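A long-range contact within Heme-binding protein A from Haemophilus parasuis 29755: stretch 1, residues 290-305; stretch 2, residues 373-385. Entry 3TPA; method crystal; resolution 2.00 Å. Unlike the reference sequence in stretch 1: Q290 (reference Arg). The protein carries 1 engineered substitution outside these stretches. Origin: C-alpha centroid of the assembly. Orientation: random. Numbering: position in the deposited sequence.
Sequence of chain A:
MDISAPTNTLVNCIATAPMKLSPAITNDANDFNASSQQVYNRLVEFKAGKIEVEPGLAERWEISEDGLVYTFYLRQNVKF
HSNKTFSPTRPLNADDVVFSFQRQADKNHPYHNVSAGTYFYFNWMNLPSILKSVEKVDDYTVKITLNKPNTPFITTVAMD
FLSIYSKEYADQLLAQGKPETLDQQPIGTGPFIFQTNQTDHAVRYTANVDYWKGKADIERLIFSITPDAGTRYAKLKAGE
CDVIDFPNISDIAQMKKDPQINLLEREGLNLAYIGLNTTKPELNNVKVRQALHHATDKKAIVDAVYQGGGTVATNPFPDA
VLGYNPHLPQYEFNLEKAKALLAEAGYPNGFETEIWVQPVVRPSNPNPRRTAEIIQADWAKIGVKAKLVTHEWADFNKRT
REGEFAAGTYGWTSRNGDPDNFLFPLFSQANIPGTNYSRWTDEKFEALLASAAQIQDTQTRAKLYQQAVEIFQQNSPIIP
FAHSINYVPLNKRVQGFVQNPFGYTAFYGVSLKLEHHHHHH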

ATOM      1  N   GLN A 290      10.069  23.532  14.314  1.00 13.10           N
ATOM      2  CA  GLN A 290      10.727  22.697  15.320  1.00 10.07           C
ATOM      3  C   GLN A 290      10.043  22.824  16.681  1.00 19.66           C
ATOM      4  O   GLN A 290       9.871  21.828  17.388  1.00 19.58           O
ATOM      5  CB  GLN A 290      12.211  23.057  15.427  1.00 12.64           C
ATOM      6  CG  GLN A 290      12.987  22.770  14.148  1.00 20.11           C
ATOM      7  CD  GLN A 290      14.401  23.316  14.188  1.00 26.07           C
ATOM      8  OE1 GLN A 290      14.680  24.290  14.889  1.00 23.58           O
ATOM      9  NE2 GLN A 290      15.305  22.687  13.437  1.00 18.66           N
ATOM     10  N   ALA A 291       9.630  24.045  17.030  1.00 22.77           N
ATOM     11  CA  ALA A 291       8.884  24.278  18.269  1.00 20.85           C
ATOM     12  C   ALA A 291       7.559  23.494  18.329  1.00 18.07           C
ATOM     13  O   ALA A 291       7.251  22.829  19.333  1.00 18.63           O
ATOM     14  CB  ALA A 291       8.633  25.788  18.474  1.00 18.46           C
ATOM     15  N   LEU A 292       6.766  23.583  17.268  1.00 18.38           N
ATOM     16  CA  LEU A 292       5.496  22.852  17.196  1.00 18.61           C
ATOM     17  C   LEU A 292       5.721  21.358  17.288  1.00 18.41           C
ATOM     18  O   LEU A 292       4.880  20.622  17.796  1.00 17.43           O
ATOM     19  CB  LEU A 292       4.783  23.180  15.890  1.00 17.16           C
ATOM     20  CG  LEU A 292       4.412  24.652  15.802  1.00 15.21           C
ATOM     21  CD1 LEU A 292       3.730  24.956  14.495  1.00 11.21           C
ATOM     22  CD2 LEU A 292       3.532  25.055  17.009  1.00 14.32           C
ATOM     23  N   HIS A 293       6.872  20.920  16.780  1.00 17.15           N
ATOM     24  CA  HIS A 293       7.270  19.501  16.797  1.00 12.94           C
ATOM     25  C   HIS A 293       7.567  19.096  18.246  1.00 13.78           C
ATOM     26  O   HIS A 293       7.077  18.079  18.726  1.00 19.43           O
ATOM     27  CB  HIS A 293       8.483  19.292  15.871  1.00 12.68           C
ATOM     28  CG  HIS A 293       8.691  17.875  15.444  1.00 15.39           C
ATOM     29  ND1 HIS A 293       9.155  17.532  14.179  1.00 11.86           N
ATOM     30  CD2 HIS A 293       8.492  16.708  16.099  1.00 10.42           C
ATOM     31  CE1 HIS A 293       9.233  16.221  14.091  1.00 13.18           C
ATOM     32  NE2 HIS A 293       8.837  15.691  15.246  1.00 12.63           N
ATOM     33  N   HIS A 294       8.340  19.917  18.954  1.00 15.20           N
ATOM     34  CA  HIS A 294       8.593  19.686  20.379  1.00 17.91           C
ATOM     35  C   HIS A 294       7.316  19.686  21.205  1.00 17.02           C
ATOM     36  O   HIS A 294       7.269  19.063  22.252  1.00 22.62           O
ATOM     37  CB  HIS A 294       9.556  20.734  20.971  1.00 15.59           C
ATOM     38  CG  HIS A 294      11.000  20.447  20.716  1.00 14.62           C
ATOM     39  ND1 HIS A 294      11.656  19.375  21.280  1.00 18.63           N
ATOM     40  CD2 HIS A 294      11.918  21.096  19.965  1.00 19.26           C
ATOM     41  CE1 HIS A 294      12.914  19.366  20.878  1.00 18.45           C
ATOM     42  NE2 HIS A 294      13.103  20.407  20.090  1.00 22.85           N
ATOM     43  N   ALA A 295       6.293  20.400  20.743  1.00 15.24           N
ATOM     44  CA  ALA A 295       5.035  20.496  21.477  1.00 18.47           C
ATOM     45  C   ALA A 295       3.980  19.535  20.943  1.00 18.61           C
ATOM     46  O   ALA A 295       2.793  19.760  21.123  1.00 17.10           O
ATOM     47  CB  ALA A 295       4.510  21.922  21.456  1.00 14.59           C
ATOM     48  N   THR A 296       4.426  18.484  20.263  1.00 16.36           N
ATOM     49  CA  THR A 296       3.537  17.439  19.760  1.00 12.99           C
ATOM     50  C   THR A 296       3.798  16.191  20.600  1.00 18.11           C
ATOM     51  O   THR A 296       4.870  15.588  20.527  1.00 14.50           O
ATOM     52  CB  THR A 296       3.749  17.155  18.234  1.00 11.75           C
ATOM     53  OG1 THR A 296       3.531  18.354  17.484  1.00 15.72           O
ATOM     54  CG2 THR A 296       2.770  16.090  17.719  1.00 13.04           C
ATOM     55  N   ASP A 297       2.818  15.839  21.433  1.00 16.22           N
ATOM     56  CA  ASP A 297       2.922  14.691  22.332  1.00 15.13           C
ATOM     57  C   ASP A 297       2.534  13.443  21.549  1.00 18.65           C
ATOM     58  O   ASP A 297       1.371  13.060  21.534  1.00 13.23           O
ATOM     59  CB  ASP A 297       1.956  14.870  23.512  1.00 15.26           C
ATOM     60  CG  ASP A 297       2.276  13.949  24.684  1.00 22.91           C
ATOM     61  OD1 ASP A 297       2.920  12.906  24.472  1.00 19.25           O
ATOM     62  OD2 ASP A 297       1.863  14.262  25.824  1.00 26.04           O
ATOM     63  N   LYS A 298       3.503  12.824  20.877  1.00 17.77           N
ATOM     64  CA  LYS A 298       3.207  11.705  19.985  1.00 13.08           C
ATOM     65  C   LYS A 298       2.713  10.473  20.752  1.00 13.93           C
ATOM     66  O   LYS A 298       1.796   9.793  20.307  1.00 15.09           O
ATOM     67  CB  LYS A 298       4.426  11.344  19.128  1.00 13.65           C
ATOM     68  CG  LYS A 298       4.979  12.513  18.274  1.00 10.55           C
ATOM     69  CD  LYS A 298       6.211  12.106  17.455  1.00 16.30           C
ATOM     70  CE  LYS A 298       6.872  13.324  16.795  1.00 14.43           C
ATOM     71  NZ  LYS A 298       7.952  12.923  15.838  1.00 23.08           N
ATOM     72  N   LYS A 299       3.335  10.175  21.889  1.00 15.50           N
ATOM     73  CA  LYS A 299       2.914   9.025  22.694  1.00 20.00           C
ATOM     74  C   LYS A 299       1.459   9.175  23.160  1.00 16.81           C
ATOM     75  O   LYS A 299       0.691   8.223  23.092  1.00 15.79           O
ATOM     76  CB  LYS A 299       3.821   8.836  23.908  1.00 26.38           C
ATOM     77  CG  LYS A 299       3.484   7.605  24.767  1.00 38.23           C
ATOM     78  CD  LYS A 299       4.179   7.673  26.131  1.00 47.85           C
ATOM     79  CE  LYS A 299       3.983   6.393  26.942  1.00 54.75           C
ATOM     80  NZ  LYS A 299       2.559   6.110  27.281  1.00 57.97           N
ATOM     81  N   ALA A 300       1.095  10.369  23.628  1.00 12.95           N
ATOM     82  CA  ALA A 300      -0.298  10.656  24.007  1.00 22.51           C
ATOM     83  C   ALA A 300      -1.252  10.428  22.831  1.00 23.24           C
ATOM     84  O   ALA A 300      -2.292   9.822  22.982  1.00 18.83           O
ATOM     85  CB  ALA A 300      -0.441  12.104  24.515  1.00 19.97           C
ATOM     86  N   ILE A 301      -0.885  10.935  21.658  1.00 17.16           N
ATOM     87  CA  ILE A 301      -1.727  10.792  20.469  1.00 14.80           C
ATOM     88  C   ILE A 301      -1.946   9.330  20.113  1.00 19.34           C
ATOM     89  O   ILE A 301      -3.075   8.873  19.967  1.00 19.95           O
ATOM     90  CB  ILE A 301      -1.113  11.530  19.258  1.00 12.69           C
ATOM     91  CG1 ILE A 301      -1.083  13.025  19.545  1.00 16.64           C
ATOM     92  CG2 ILE A 301      -1.900  11.249  17.977  1.00 10.85           C
ATOM     93  CD1 ILE A 301      -0.341  13.841  18.505  1.00 21.47           C
ATOM     94  N   VAL A 302      -0.855   8.595  19.986  1.00 16.55           N
ATOM     95  CA  VAL A 302      -0.941   7.191  19.618  1.00 19.07           C
ATOM     96  C   VAL A 302      -1.741   6.435  20.657  1.00 20.55           C
ATOM     97  O   VAL A 302      -2.602   5.639  20.318  1.00 22.47           O
ATOM     98  CB  VAL A 302       0.461   6.557  19.490  1.00 20.73           C
ATOM     99  CG1 VAL A 302       0.350   5.052  19.321  1.00 25.70           C
ATOM    100  CG2 VAL A 302       1.212   7.180  18.322  1.00 15.86           C
ATOM    101  N   ASP A 303      -1.459   6.700  21.930  1.00 20.02           N
ATOM    102  CA  ASP A 303      -2.189   6.046  23.025  1.00 19.58           C
ATOM    103  C   ASP A 303      -3.683   6.323  22.984  1.00 24.88           C
ATOM    104  O   ASP A 303      -4.485   5.392  23.042  1.00 24.46           O
ATOM    105  CB  ASP A 303      -1.605   6.447  24.378  1.00 20.04           C
ATOM    106  CG  ASP A 303      -0.344   5.668  24.717  1.00 28.53           C
ATOM    107  OD1 ASP A 303      -0.057   4.678  24.013  1.00 31.05           O
ATOM    108  OD2 ASP A 303       0.350   6.025  25.687  1.00 24.05           O
ATOM    109  N   ALA A 304      -4.056   7.599  22.887  1.00 19.12           N
ATOM    110  CA  ALA A 304      -5.469   7.981  22.831  1.00 21.29           C
ATOM    111  C   ALA A 304      -6.180   7.594  21.536  1.00 25.55           C
ATOM    112  O   ALA A 304      -7.324   7.139  21.556  1.00 27.01           O
ATOM    113  CB  ALA A 304      -5.613   9.472  23.054  1.00 22.11           C
ATOM    114  N   VAL A 305      -5.510   7.794  20.409  1.00 20.16           N
ATOM    115  CA  VAL A 305      -6.154   7.632  19.109  1.00 20.00           C
ATOM    116  C   VAL A 305      -6.216   6.187  18.585  1.00 21.83           C
ATOM    117  O   VAL A 305      -7.247   5.756  18.087  1.00 15.84           O
ATOM    118  CB  VAL A 305      -5.485   8.526  18.066  1.00 20.36           C
ATOM    119  CG1 VAL A 305      -6.012   8.216  16.659  1.00 25.71           C
ATOM    120  CG2 VAL A 305      -5.695   9.990  18.433  1.00 18.45           C
TER
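Stretch 2 373-385: EIIQADWAKIGVK

Stretch 2 opens inside a helix that began earlier and runs on through A380, turns through I382 and G383, and is in a strand by K385. Its helix runs nearly antiparallel to helix 298-305 of stretch 1, with 152° between their directions and 10.3 Å between the axes at closest approach. I374 lies by I301 (CA to CA 6.9 Å), I375 by T296 (CA to CA 6.0 Å), and W379 by A295 (CA to CA 6.1 Å), where the first helix of stretch 1 has just ended.

I374 has the largest covered area. Its CB points toward stretch 1, and with chi1 m and chi2 t it meets one side of helix 298-305: CD1 lies 3.8 Å from A304 CB, and CG2 lies 4.0 Å from I301 CG1 and 4.5 Å from A300 CB. A300 and A304, one turn apart, both point CB toward stretch 2 and meet the I374 side chain. Beside it, I301 CD1 and I375 CD1 touch at 3.4 Å, both side chains starting sideways and ending nearer the partner.

L292 and W379 anchor the other end. The indole NE1 of W379 donates to L292 O at 3.3 Å, a carbonyl that also accepts from T296 OG1 at 2.7 Å. L292 CD2 sits over one indole face, 3.9 Å from the centroid of the five-membered ring, and reaches V384 CG2, also at 3.9 Å. The tryptophan thus combines a polar edge with an apolar face. A295 CB touches both W379 CD1 at 3.8 Å and I382 CD1 at 3.9 Å.

Two waters link D378 to stretch 1, at A295 and D297. D297 caps its helix through OD1, which accepts from A300 N at 3.2 Å, while D297 OD2 lies 4.3 Å from D378 OD2. Water 2 donates to both of those OD2 atoms; water 1 donates to A295 O and D378 OD2 and accepts from D297 N.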

ATOM      1  N   GLU A 373      -7.355  17.668  18.732  1.00 24.41           N
ATOM      2  CA  GLU A 373      -7.680  18.234  20.046  1.00 20.09           C
ATOM      3  C   GLU A 373      -6.489  18.181  20.993  1.00 23.08           C
ATOM      4  O   GLU A 373      -6.219  19.131  21.730  1.00 25.65           O
ATOM      5  CB  GLU A 373      -8.878  17.498  20.672  1.00 20.20           C
ATOM      6  CG  GLU A 373     -10.207  17.897  20.083  1.00 22.83           C
ATOM      7  CD  GLU A 373     -11.340  16.987  20.514  1.00 31.64           C
ATOM      8  OE1 GLU A 373     -11.082  16.006  21.246  1.00 27.66           O
ATOM      9  OE2 GLU A 373     -12.493  17.247  20.105  1.00 26.31           O
ATOM     10  N   ILE A 374      -5.782  17.059  20.982  1.00 21.81           N
ATOM     11  CA  ILE A 374      -4.628  16.879  21.868  1.00 21.80           C
ATOM     12  C   ILE A 374      -3.558  17.901  21.526  1.00 23.07           C
ATOM     13  O   ILE A 374      -2.992  18.584  22.395  1.00 23.30           O
ATOM     14  CB  ILE A 374      -4.042  15.456  21.731  1.00 27.39           C
ATOM     15  CG1 ILE A 374      -4.982  14.438  22.379  1.00 25.51           C
ATOM     16  CG2 ILE A 374      -2.642  15.366  22.360  1.00 32.11           C
ATOM     17  CD1 ILE A 374      -4.700  13.035  21.970  1.00 23.29           C
ATOM     18  N   ILE A 375      -3.294  18.025  20.236  1.00 25.62           N
ATOM     19  CA  ILE A 375      -2.302  18.983  19.762  1.00 22.51           C
ATOM     20  C   ILE A 375      -2.715  20.415  20.088  1.00 21.33           C
ATOM     21  O   ILE A 375      -1.917  21.188  20.584  1.00 20.62           O
ATOM     22  CB  ILE A 375      -2.058  18.808  18.259  1.00 26.51           C
ATOM     23  CG1 ILE A 375      -1.132  17.616  18.042  1.00 26.61           C
ATOM     24  CG2 ILE A 375      -1.430  20.041  17.670  1.00 33.64           C
ATOM     25  CD1 ILE A 375      -1.641  16.656  17.007  1.00 35.41           C
ATOM     26  N   GLN A 376      -3.974  20.753  19.827  1.00 22.57           N
ATOM     27  CA  GLN A 376      -4.493  22.076  20.169  1.00 24.62           C
ATOM     28  C   GLN A 376      -4.217  22.457  21.639  1.00 23.98           C
ATOM     29  O   GLN A 376      -3.810  23.587  21.921  1.00 24.06           O
ATOM     30  CB  GLN A 376      -5.994  22.152  19.879  1.00 19.91           C
ATOM     31  CG  GLN A 376      -6.666  23.439  20.336  1.00 18.71           C
ATOM     32  CD  GLN A 376      -8.174  23.404  20.108  1.00 25.18           C
ATOM     33  OE1 GLN A 376      -8.844  22.448  20.487  1.00 22.63           O
ATOM     34  NE2 GLN A 376      -8.706  24.437  19.471  1.00 21.68           N
ATOM     35  N   ALA A 377      -4.427  21.516  22.559  1.00 18.63           N
ATOM     36  CA  ALA A 377      -4.263  21.781  24.001  1.00 22.49           C
ATOM     37  C   ALA A 377      -2.819  22.027  24.403  1.00 24.22           C
ATOM     38  O   ALA A 377      -2.539  22.895  25.237  1.00 26.55           O
ATOM     39  CB  ALA A 377      -4.848  20.634  24.846  1.00 18.05           C
ATOM     40  N   ASP A 378      -1.898  21.255  23.834  1.00 18.71           N
ATOM     41  CA  ASP A 378      -0.475  21.461  24.107  1.00 18.68           C
ATOM     42  C   ASP A 378       0.030  22.722  23.420  1.00 22.68           C
ATOM     43  O   ASP A 378       0.742  23.527  24.020  1.00 24.42           O
ATOM     44  CB  ASP A 378       0.355  20.242  23.698  1.00 19.01           C
ATOM     45  CG  ASP A 378       0.172  19.073  24.653  1.00 27.42           C
ATOM     46  OD1 ASP A 378      -0.004  19.339  25.858  1.00 26.93           O
ATOM     47  OD2 ASP A 378       0.195  17.902  24.210  1.00 21.47           O
ATOM     48  N   TRP A 379      -0.340  22.911  22.160  1.00 23.02           N
ATOM     49  CA  TRP A 379       0.087  24.116  21.467  1.00 18.83           C
ATOM     50  C   TRP A 379      -0.362  25.378  22.225  1.00 26.56           C
ATOM     51  O   TRP A 379       0.382  26.352  22.312  1.00 25.60           O
ATOM     52  CB  TRP A 379      -0.398  24.128  20.014  1.00 17.39           C
ATOM     53  CG  TRP A 379       0.370  23.189  19.082  1.00 20.76           C
ATOM     54  CD1 TRP A 379       1.323  22.270  19.428  1.00 15.64           C
ATOM     55  CD2 TRP A 379       0.241  23.106  17.656  1.00 19.47           C
ATOM     56  NE1 TRP A 379       1.773  21.604  18.313  1.00 15.82           N
ATOM     57  CE2 TRP A 379       1.127  22.099  17.211  1.00 16.15           C
ATOM     58  CE3 TRP A 379      -0.553  23.773  16.715  1.00 18.95           C
ATOM     59  CZ2 TRP A 379       1.256  21.754  15.865  1.00 16.34           C
ATOM     60  CZ3 TRP A 379      -0.437  23.421  15.379  1.00 17.18           C
ATOM     61  CH2 TRP A 379       0.468  22.425  14.966  1.00 18.06           C
ATOM     62  N   ALA A 380      -1.569  25.352  22.782  1.00 24.91           N
ATOM     63  CA  ALA A 380      -2.093  26.502  23.531  1.00 26.07           C
ATOM     64  C   ALA A 380      -1.193  26.877  24.702  1.00 28.68           C
ATOM     65  O   ALA A 380      -0.971  28.060  24.980  1.00 26.54           O
ATOM     66  CB  ALA A 380      -3.506  26.225  24.028  1.00 24.69           C
ATOM     67  N   LYS A 381      -0.674  25.858  25.380  1.00 24.65           N
ATOM     68  CA  LYS A 381       0.222  26.059  26.512  1.00 24.22           C
ATOM     69  C   LYS A 381       1.518  26.788  26.153  1.00 26.42           C
ATOM     70  O   LYS A 381       2.187  27.316  27.028  1.00 29.23           O
ATOM     71  CB  LYS A 381       0.561  24.729  27.184  1.00 27.99           C
ATOM     72  CG  LYS A 381      -0.619  24.038  27.845  1.00 33.66           C
ATOM     73  CD  LYS A 381      -0.153  22.769  28.545  1.00 41.32           C
ATOM     74  CE  LYS A 381      -0.980  21.563  28.135  1.00 45.65           C
ATOM     75  NZ  LYS A 381      -0.400  20.281  28.624  1.00 48.02           N
ATOM     76  N   ILE A 382       1.889  26.815  24.881  1.00 26.14           N
ATOM     77  CA  ILE A 382       3.081  27.580  24.494  1.00 27.44           C
ATOM     78  C   ILE A 382       2.718  28.849  23.737  1.00 24.32           C
ATOM     79  O   ILE A 382       3.560  29.459  23.094  1.00 28.10           O
ATOM     80  CB  ILE A 382       4.102  26.758  23.684  1.00 26.80           C
ATOM     81  CG1 ILE A 382       3.548  26.406  22.299  1.00 27.21           C
ATOM     82  CG2 ILE A 382       4.519  25.519  24.454  1.00 29.73           C
ATOM     83  CD1 ILE A 382       4.600  25.832  21.364  1.00 24.32           C
ATOM     84  N   GLY A 383       1.453  29.241  23.824  1.00 22.00           N
ATOM     85  CA  GLY A 383       1.007  30.493  23.250  1.00 23.49           C
ATOM     86  C   GLY A 383       0.584  30.413  21.800  1.00 22.68           C
ATOM     87  O   GLY A 383       0.337  31.438  21.169  1.00 26.11           O
ATOM     88  N   VAL A 384       0.513  29.200  21.258  1.00 22.73           N
ATOM     89  CA  VAL A 384       0.026  29.027  19.886  1.00 20.81           C
ATOM     90  C   VAL A 384      -1.467  28.712  19.924  1.00 26.78           C
ATOM     91  O   VAL A 384      -1.873  27.634  20.375  1.00 23.16           O
ATOM     92  CB  VAL A 384       0.752  27.901  19.135  1.00 19.28           C
ATOM     93  CG1 VAL A 384       0.029  27.591  17.816  1.00 17.10           C
ATOM     94  CG2 VAL A 384       2.201  28.266  18.882  1.00 19.39           C
ATOM     95  N   LYS A 385      -2.277  29.651  19.439  1.00 28.35           N
ATOM     96  CA  LYS A 385      -3.726  29.518  19.523  1.00 24.93           C
ATOM     97  C   LYS A 385      -4.284  28.991  18.214  1.00 28.20           C
ATOM     98  O   LYS A 385      -4.531  29.759  17.283  1.00 28.40           O
ATOM     99  CB  LYS A 385      -4.376  30.858  19.848  1.00 36.19           C
ATOM    100  CG  LYS A 385      -3.882  31.497  21.137  1.00 44.19           C
ATOM    101  CD  LYS A 385      -2.825  32.557  20.865  1.00 49.61           C
ATOM    102  CE  LYS A 385      -2.303  33.156  22.165  1.00 49.67           C
ATOM    103  NZ  LYS A 385      -1.041  33.933  21.959  1.00 43.78           N
TER
HETATM  104  O   HOH W   1       0.667  17.724  21.632  1.00 18.48           O
HETATM  105  O   HOH W   2       0.214  16.084  26.256  1.00 19.59           O